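Local coordinates for protein aminotransferase, class I (Staphylococcus aureus, PDB 2O1B) that probably transfers amino groups between amino acids and keto acids, as a pyridoxal-5'-phosphate-dependent class I aminotransferase of the aspartate aminotransferase type, at residues F90-Q101 with A294-L305. Residues are numbered along the deposited sequence; the frame is centred on the assembly and turned at random.
Sequences FKQAIVDFYQRQ and AIYALNHYDDFL
Arg100 grips the carboxylate of Asp302 side-on, using two nitrogens for two oxygens. Arg100 NE reaches Asp302 OD1 on the syn side, somewhat out of the carboxylate plane, at 2.7 Å in a nearly straight bond (174°), while Arg100 NH2 meets Asp302 OD2 from above that plane at 3.1 Å. The two flat groups are twisted against each other. Arg100 starts with CG between its backbone N and carbonyl carbon (chi1 64°) and then runs extended to NE, which carries the guanidinium across to 294-305. There NH2 also makes a short but bent, weak bond to Leu298 O. Arg100 thus ties the last turn of helix 288-300 to the first turn of helix 302-325, across the break at Tyr301, the N-cap. Asp302 OD2 takes a further weak bond from Gln101 NE2; the other end of that amide, OE1, is held by Lys231. One water accepts from Arg100 NH1, donates to Ala93 O and takes a weak bond from Asn299 ND2; a second links Asp96 OD2 to Asn299 ND2.

Beneath this polar edge Leu298 fits as a knob among Phe90, Ala93, Ile94 and Phe97. Its CD2 lies over one face of the Phe97 ring in a CH-pi contact, 4.0 Å from the centroid, with Gln101 CG on the opposite face and Leu305 CD1 at the edge. The other methyl of Leu298, CD1, comes in plane to the edge of Phe90, 3.8 Å from CE1. Ala294 CB and Ile295 CG1 also pack on Phe90.

Helices 90-101 and 294-300 run nearly parallel, 21° apart with axes 9.2 Å from each other. Helix 88-102 is layered between helix 288-300 and the large mixed sheet of the PLP-binding domain, as in fold-type I aminotransferases; Ile94 rests on strands 112-115 and 263-267, and Phe97 meets Tyr249 edge-to-face.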
loop_
_atom_site.group_PDB
_atom_site.type_symbol
_atom_site.label_atom_id
_atom_site.label_comp_id
_atom_site.label_asym_id
_atom_site.label_seq_id
_atom_site.Cartn_x
_atom_site.Cartn_y
_atom_site.Cartn_z
ATOM N N PHE A 90 -8.977 -9.147 -14.198
ATOM C CA PHE A 90 -8.598 -9.507 -12.817
ATOM C C PHE A 90 -9.859 -9.691 -11.987
ATOM O O PHE A 90 -10.040 -10.738 -11.360
ATOM C CB PHE A 90 -7.621 -8.473 -12.208
ATOM C CG PHE A 90 -6.903 -8.929 -10.923
ATOM C CD1 PHE A 90 -6.927 -10.253 -10.490
ATOM C CD2 PHE A 90 -6.176 -8.006 -10.169
ATOM C CE1 PHE A 90 -6.272 -10.633 -9.308
ATOM C CE2 PHE A 90 -5.505 -8.380 -8.999
ATOM C CZ PHE A 90 -5.557 -9.691 -8.570
ATOM N N LYS A 91 -10.754 -8.702 -12.017
ATOM C CA LYS A 91 -12.040 -8.828 -11.309
ATOM C C LYS A 91 -12.768 -10.116 -11.706
ATOM O O LYS A 91 -13.383 -10.787 -10.874
ATOM C CB LYS A 91 -12.934 -7.622 -11.601
ATOM C CG LYS A 91 -12.362 -6.278 -11.171
ATOM C CD LYS A 91 -13.326 -5.174 -11.566
ATOM C CE LYS A 91 -12.760 -3.796 -11.275
ATOM N NZ LYS A 91 -13.543 -2.749 -12.001
ATOM N N GLN A 92 -12.684 -10.447 -12.993
ATOM C CA GLN A 92 -13.310 -11.634 -13.549
ATOM C C GLN A 92 -12.622 -12.931 -13.121
ATOM O O GLN A 92 -13.295 -13.938 -12.900
ATOM C CB GLN A 92 -13.370 -11.539 -15.072
ATOM C CG GLN A 92 -14.149 -12.663 -15.737
ATOM C CD GLN A 92 -15.649 -12.576 -15.486
ATOM O OE1 GLN A 92 -16.271 -11.560 -15.770
ATOM N NE2 GLN A 92 -16.233 -13.651 -14.977
ATOM N N ALA A 93 -11.292 -12.919 -13.027
ATOM C CA ALA A 93 -10.552 -14.109 -12.581
ATOM C C ALA A 93 -10.878 -14.417 -11.123
ATOM O O ALA A 93 -10.906 -15.578 -10.722
ATOM C CB ALA A 93 -9.053 -13.931 -12.769
ATOM N N ILE A 94 -11.148 -13.364 -10.358
ATOM C CA ILE A 94 -11.551 -13.478 -8.962
ATOM C C ILE A 94 -12.925 -14.128 -8.809
ATOM O O ILE A 94 -13.079 -15.077 -8.034
ATOM C CB ILE A 94 -11.536 -12.097 -8.250
ATOM C CG1 ILE A 94 -10.090 -11.621 -8.035
ATOM C CG2 ILE A 94 -12.250 -12.174 -6.905
ATOM C CD1 ILE A 94 -9.955 -10.132 -7.721
ATOM N N VAL A 95 -13.929 -13.619 -9.525
ATOM C CA VAL A 95 -15.284 -14.182 -9.401
ATOM C C VAL A 95 -15.352 -15.610 -9.931
ATOM O O VAL A 95 -16.057 -16.448 -9.362
ATOM C CB VAL A 95 -16.400 -13.294 -10.048
ATOM C CG1 VAL A 95 -16.322 -11.857 -9.545
ATOM C CG2 VAL A 95 -16.351 -13.332 -11.559
ATOM N N ASP A 96 -14.618 -15.875 -11.018
ATOM C CA ASP A 96 -14.515 -17.219 -11.600
ATOM C C ASP A 96 -13.902 -18.214 -10.619
ATOM O O ASP A 96 -14.377 -19.344 -10.491
ATOM C CB ASP A 96 -13.659 -17.210 -12.868
ATOM C CG ASP A 96 -14.353 -16.556 -14.070
ATOM O OD1 ASP A 96 -15.552 -16.188 -13.995
ATOM O OD2 ASP A 96 -13.670 -16.410 -15.107
ATOM N N PHE A 97 -12.822 -17.793 -9.956
ATOM C CA PHE A 97 -12.158 -18.604 -8.935
ATOM C C PHE A 97 -13.151 -18.939 -7.824
ATOM O O PHE A 97 -13.401 -20.113 -7.542
ATOM C CB PHE A 97 -10.937 -17.844 -8.405
ATOM C CG PHE A 97 -10.160 -18.568 -7.335
ATOM C CD1 PHE A 97 -9.224 -19.544 -7.671
ATOM C CD2 PHE A 97 -10.311 -18.225 -5.997
ATOM C CE1 PHE A 97 -8.478 -20.200 -6.680
ATOM C CE2 PHE A 97 -9.570 -18.878 -5.006
ATOM C CZ PHE A 97 -8.646 -19.863 -5.356
ATOM N N TYR A 98 -13.751 -17.916 -7.219
ATOM C CA TYR A 98 -14.737 -18.160 -6.172
ATOM C C TYR A 98 -15.921 -19.033 -6.587
ATOM O O TYR A 98 -16.387 -19.859 -5.796
ATOM C CB TYR A 98 -15.171 -16.857 -5.498
ATOM C CG TYR A 98 -14.462 -16.701 -4.177
ATOM C CD1 TYR A 98 -13.082 -16.464 -4.127
ATOM C CD2 TYR A 98 -15.153 -16.847 -2.978
ATOM C CE1 TYR A 98 -12.415 -16.357 -2.899
ATOM C CE2 TYR A 98 -14.499 -16.725 -1.750
ATOM C CZ TYR A 98 -13.135 -16.487 -1.720
ATOM O OH TYR A 98 -12.495 -16.381 -0.508
ATOM N N GLN A 99 -16.375 -18.883 -7.831
ATOM C CA GLN A 99 -17.455 -19.708 -8.355
ATOM C C GLN A 99 -17.071 -21.188 -8.427
ATOM O O GLN A 99 -17.769 -22.036 -7.874
ATOM C CB GLN A 99 -17.928 -19.210 -9.734
ATOM C CG GLN A 99 -19.128 -19.979 -10.286
ATOM C CD GLN A 99 -20.363 -19.838 -9.416
ATOM O OE1 GLN A 99 -20.830 -18.729 -9.143
ATOM N NE2 GLN A 99 -20.894 -20.960 -8.974
ATOM N N ARG A 100 -15.975 -21.511 -9.114
ATOM C CA ARG A 100 -15.606 -22.925 -9.240
ATOM C C ARG A 100 -14.985 -23.502 -7.961
ATOM O O ARG A 100 -15.042 -24.709 -7.745
ATOM C CB ARG A 100 -14.746 -23.204 -10.484
ATOM C CG ARG A 100 -13.407 -22.530 -10.482
ATOM C CD ARG A 100 -12.551 -22.944 -11.672
ATOM N NE ARG A 100 -11.171 -22.551 -11.401
ATOM C CZ ARG A 100 -10.630 -21.375 -11.715
ATOM N NH1 ARG A 100 -11.328 -20.448 -12.361
ATOM N NH2 ARG A 100 -9.374 -21.131 -11.384
ATOM N N GLN A 101 -14.414 -22.647 -7.110
ATOM C CA GLN A 101 -13.837 -23.119 -5.851
ATOM C C GLN A 101 -14.902 -23.328 -4.765
ATOM O O GLN A 101 -14.936 -24.384 -4.122
ATOM C CB GLN A 101 -12.716 -22.184 -5.344
ATOM C CG GLN A 101 -11.394 -22.255 -6.141
ATOM C CD GLN A 101 -10.546 -23.478 -5.811
ATOM O OE1 GLN A 101 -10.802 -24.182 -4.828
ATOM N NE2 GLN A 101 -9.519 -23.725 -6.625
ATOM N N ALA A 294 -1.166 -12.383 -11.572
ATOM C CA ALA A 294 -2.225 -12.814 -10.667
ATOM C C ALA A 294 -3.405 -13.484 -11.393
ATOM O O ALA A 294 -3.943 -14.502 -10.925
ATOM C CB ALA A 294 -2.702 -11.640 -9.836
ATOM N N ILE A 295 -3.791 -12.917 -12.538
ATOM C CA ILE A 295 -4.865 -13.446 -13.371
ATOM C C ILE A 295 -4.451 -14.830 -13.818
ATOM O O ILE A 295 -5.221 -15.785 -13.727
ATOM C CB ILE A 295 -5.104 -12.555 -14.632
ATOM C CG1 ILE A 295 -5.840 -11.262 -14.257
ATOM C CG2 ILE A 295 -5.881 -13.328 -15.733
ATOM C CD1 ILE A 295 -5.629 -10.104 -15.248
ATOM N N TYR A 296 -3.221 -14.933 -14.302
ATOM C CA TYR A 296 -2.726 -16.200 -14.808
ATOM C C TYR A 296 -2.739 -17.251 -13.705
ATOM O O TYR A 296 -3.159 -18.374 -13.939
ATOM C CB TYR A 296 -1.326 -16.035 -15.378
ATOM C CG TYR A 296 -0.918 -17.206 -16.220
ATOM C CD1 TYR A 296 -0.121 -18.222 -15.696
ATOM C CD2 TYR A 296 -1.359 -17.321 -17.534
ATOM C CE1 TYR A 296 0.243 -19.305 -16.470
ATOM C CE2 TYR A 296 -0.998 -18.395 -18.315
ATOM C CZ TYR A 296 -0.198 -19.378 -17.778
ATOM O OH TYR A 296 0.154 -20.440 -18.563
ATOM N N ALA A 297 -2.322 -16.864 -12.496
ATOM C CA ALA A 297 -2.259 -17.793 -11.371
ATOM C C ALA A 297 -3.635 -18.349 -11.031
ATOM O O ALA A 297 -3.826 -19.565 -10.989
ATOM C CB ALA A 297 -1.631 -17.132 -10.160
ATOM N N LEU A 298 -4.586 -17.446 -10.800
ATOM C CA LEU A 298 -5.952 -17.805 -10.431
ATOM C C LEU A 298 -6.635 -18.670 -11.462
ATOM O O LEU A 298 -7.311 -19.631 -11.110
ATOM C CB LEU A 298 -6.784 -16.542 -10.174
ATOM C CG LEU A 298 -6.379 -15.771 -8.915
ATOM C CD1 LEU A 298 -6.989 -14.370 -8.911
ATOM C CD2 LEU A 298 -6.808 -16.551 -7.689
ATOM N N ASN A 299 -6.448 -18.329 -12.733
ATOM C CA ASN A 299 -7.078 -19.068 -13.823
ATOM C C ASN A 299 -6.542 -20.479 -14.036
ATOM O O ASN A 299 -7.284 -21.364 -14.453
ATOM C CB ASN A 299 -6.978 -18.292 -15.143
ATOM C CG ASN A 299 -7.916 -17.096 -15.204
ATOM O OD1 ASN A 299 -7.733 -16.209 -16.042
ATOM N ND2 ASN A 299 -8.921 -17.057 -14.321
ATOM N N HIS A 300 -5.262 -20.698 -13.768
ATOM C CA HIS A 300 -4.635 -21.945 -14.232
ATOM C C HIS A 300 -4.081 -22.882 -13.164
ATOM O O HIS A 300 -3.637 -23.983 -13.498
ATOM C CB HIS A 300 -3.536 -21.636 -15.246
ATOM C CG HIS A 300 -4.035 -20.978 -16.489
ATOM N ND1 HIS A 300 -3.863 -19.633 -16.739
ATOM C CD2 HIS A 300 -4.696 -21.481 -17.558
ATOM C CE1 HIS A 300 -4.399 -19.335 -17.911
ATOM N NE2 HIS A 300 -4.920 -20.436 -18.422
ATOM N N TYR A 301 -4.108 -22.474 -11.896
ATOM C CA TYR A 301 -3.373 -23.240 -10.873
ATOM C C TYR A 301 -4.186 -23.866 -9.734
ATOM O O TYR A 301 -3.713 -23.969 -8.602
ATOM C CB TYR A 301 -2.177 -22.435 -10.354
ATOM C CG TYR A 301 -1.092 -22.262 -11.399
ATOM C CD1 TYR A 301 -1.132 -21.198 -12.303
ATOM C CD2 TYR A 301 -0.035 -23.162 -11.483
ATOM C CE1 TYR A 301 -0.142 -21.042 -13.271
ATOM C CE2 TYR A 301 0.961 -23.013 -12.442
ATOM C CZ TYR A 301 0.904 -21.951 -13.326
ATOM O OH TYR A 301 1.893 -21.804 -14.265
ATOM N N ASP A 302 -5.395 -24.316 -10.054
ATOM C CA ASP A 302 -6.220 -25.055 -9.095
ATOM C C ASP A 302 -5.525 -26.337 -8.609
ATOM O O ASP A 302 -5.531 -26.637 -7.415
ATOM C CB ASP A 302 -7.567 -25.419 -9.732
ATOM C CG ASP A 302 -8.527 -24.246 -9.801
ATOM O OD1 ASP A 302 -9.663 -24.453 -10.290
ATOM O OD2 ASP A 302 -8.155 -23.136 -9.365
ATOM N N ASP A 303 -4.950 -27.096 -9.542
ATOM C CA ASP A 303 -4.266 -28.349 -9.205
ATOM C C ASP A 303 -3.063 -28.090 -8.294
ATOM O O ASP A 303 -2.821 -28.834 -7.332
ATOM C CB ASP A 303 -3.835 -29.100 -10.473
ATOM C CG ASP A 303 -5.019 -29.582 -11.305
ATOM O OD1 ASP A 303 -6.148 -29.652 -10.770
ATOM O OD2 ASP A 303 -4.818 -29.898 -12.498
ATOM N N PHE A 304 -2.321 -27.024 -8.585
ATOM C CA PHE A 304 -1.157 -26.679 -7.789
ATOM C C PHE A 304 -1.554 -26.355 -6.355
ATOM O O PHE A 304 -0.840 -26.728 -5.433
ATOM C CB PHE A 304 -0.384 -25.513 -8.416
ATOM C CG PHE A 304 0.798 -25.059 -7.606
ATOM C CD1 PHE A 304 0.676 -23.992 -6.712
ATOM C CD2 PHE A 304 2.034 -25.688 -7.740
ATOM C CE1 PHE A 304 1.765 -23.557 -5.970
ATOM C CE2 PHE A 304 3.139 -25.263 -6.998
ATOM C CZ PHE A 304 3.001 -24.191 -6.102
ATOM N N LEU A 305 -2.688 -25.683 -6.165
ATOM C CA LEU A 305 -3.198 -25.393 -4.811
ATOM C C LEU A 305 -3.434 -26.692 -4.042
ATOM O O LEU A 305 -3.163 -26.775 -2.838
ATOM C CB LEU A 305 -4.505 -24.597 -4.870
ATOM C CG LEU A 305 -4.462 -23.114 -5.253
ATOM C CD1 LEU A 305 -5.854 -22.528 -5.117
ATOM C CD2 LEU A 305 -3.481 -22.356 -4.370
HETATM O O HOH W 1 -10.153 -17.806 -12.087
HETATM O O HOH W 2 -11.169 -15.506 -15.656
HETATM O O HOH W 3 -7.764 -25.978 -5.860
#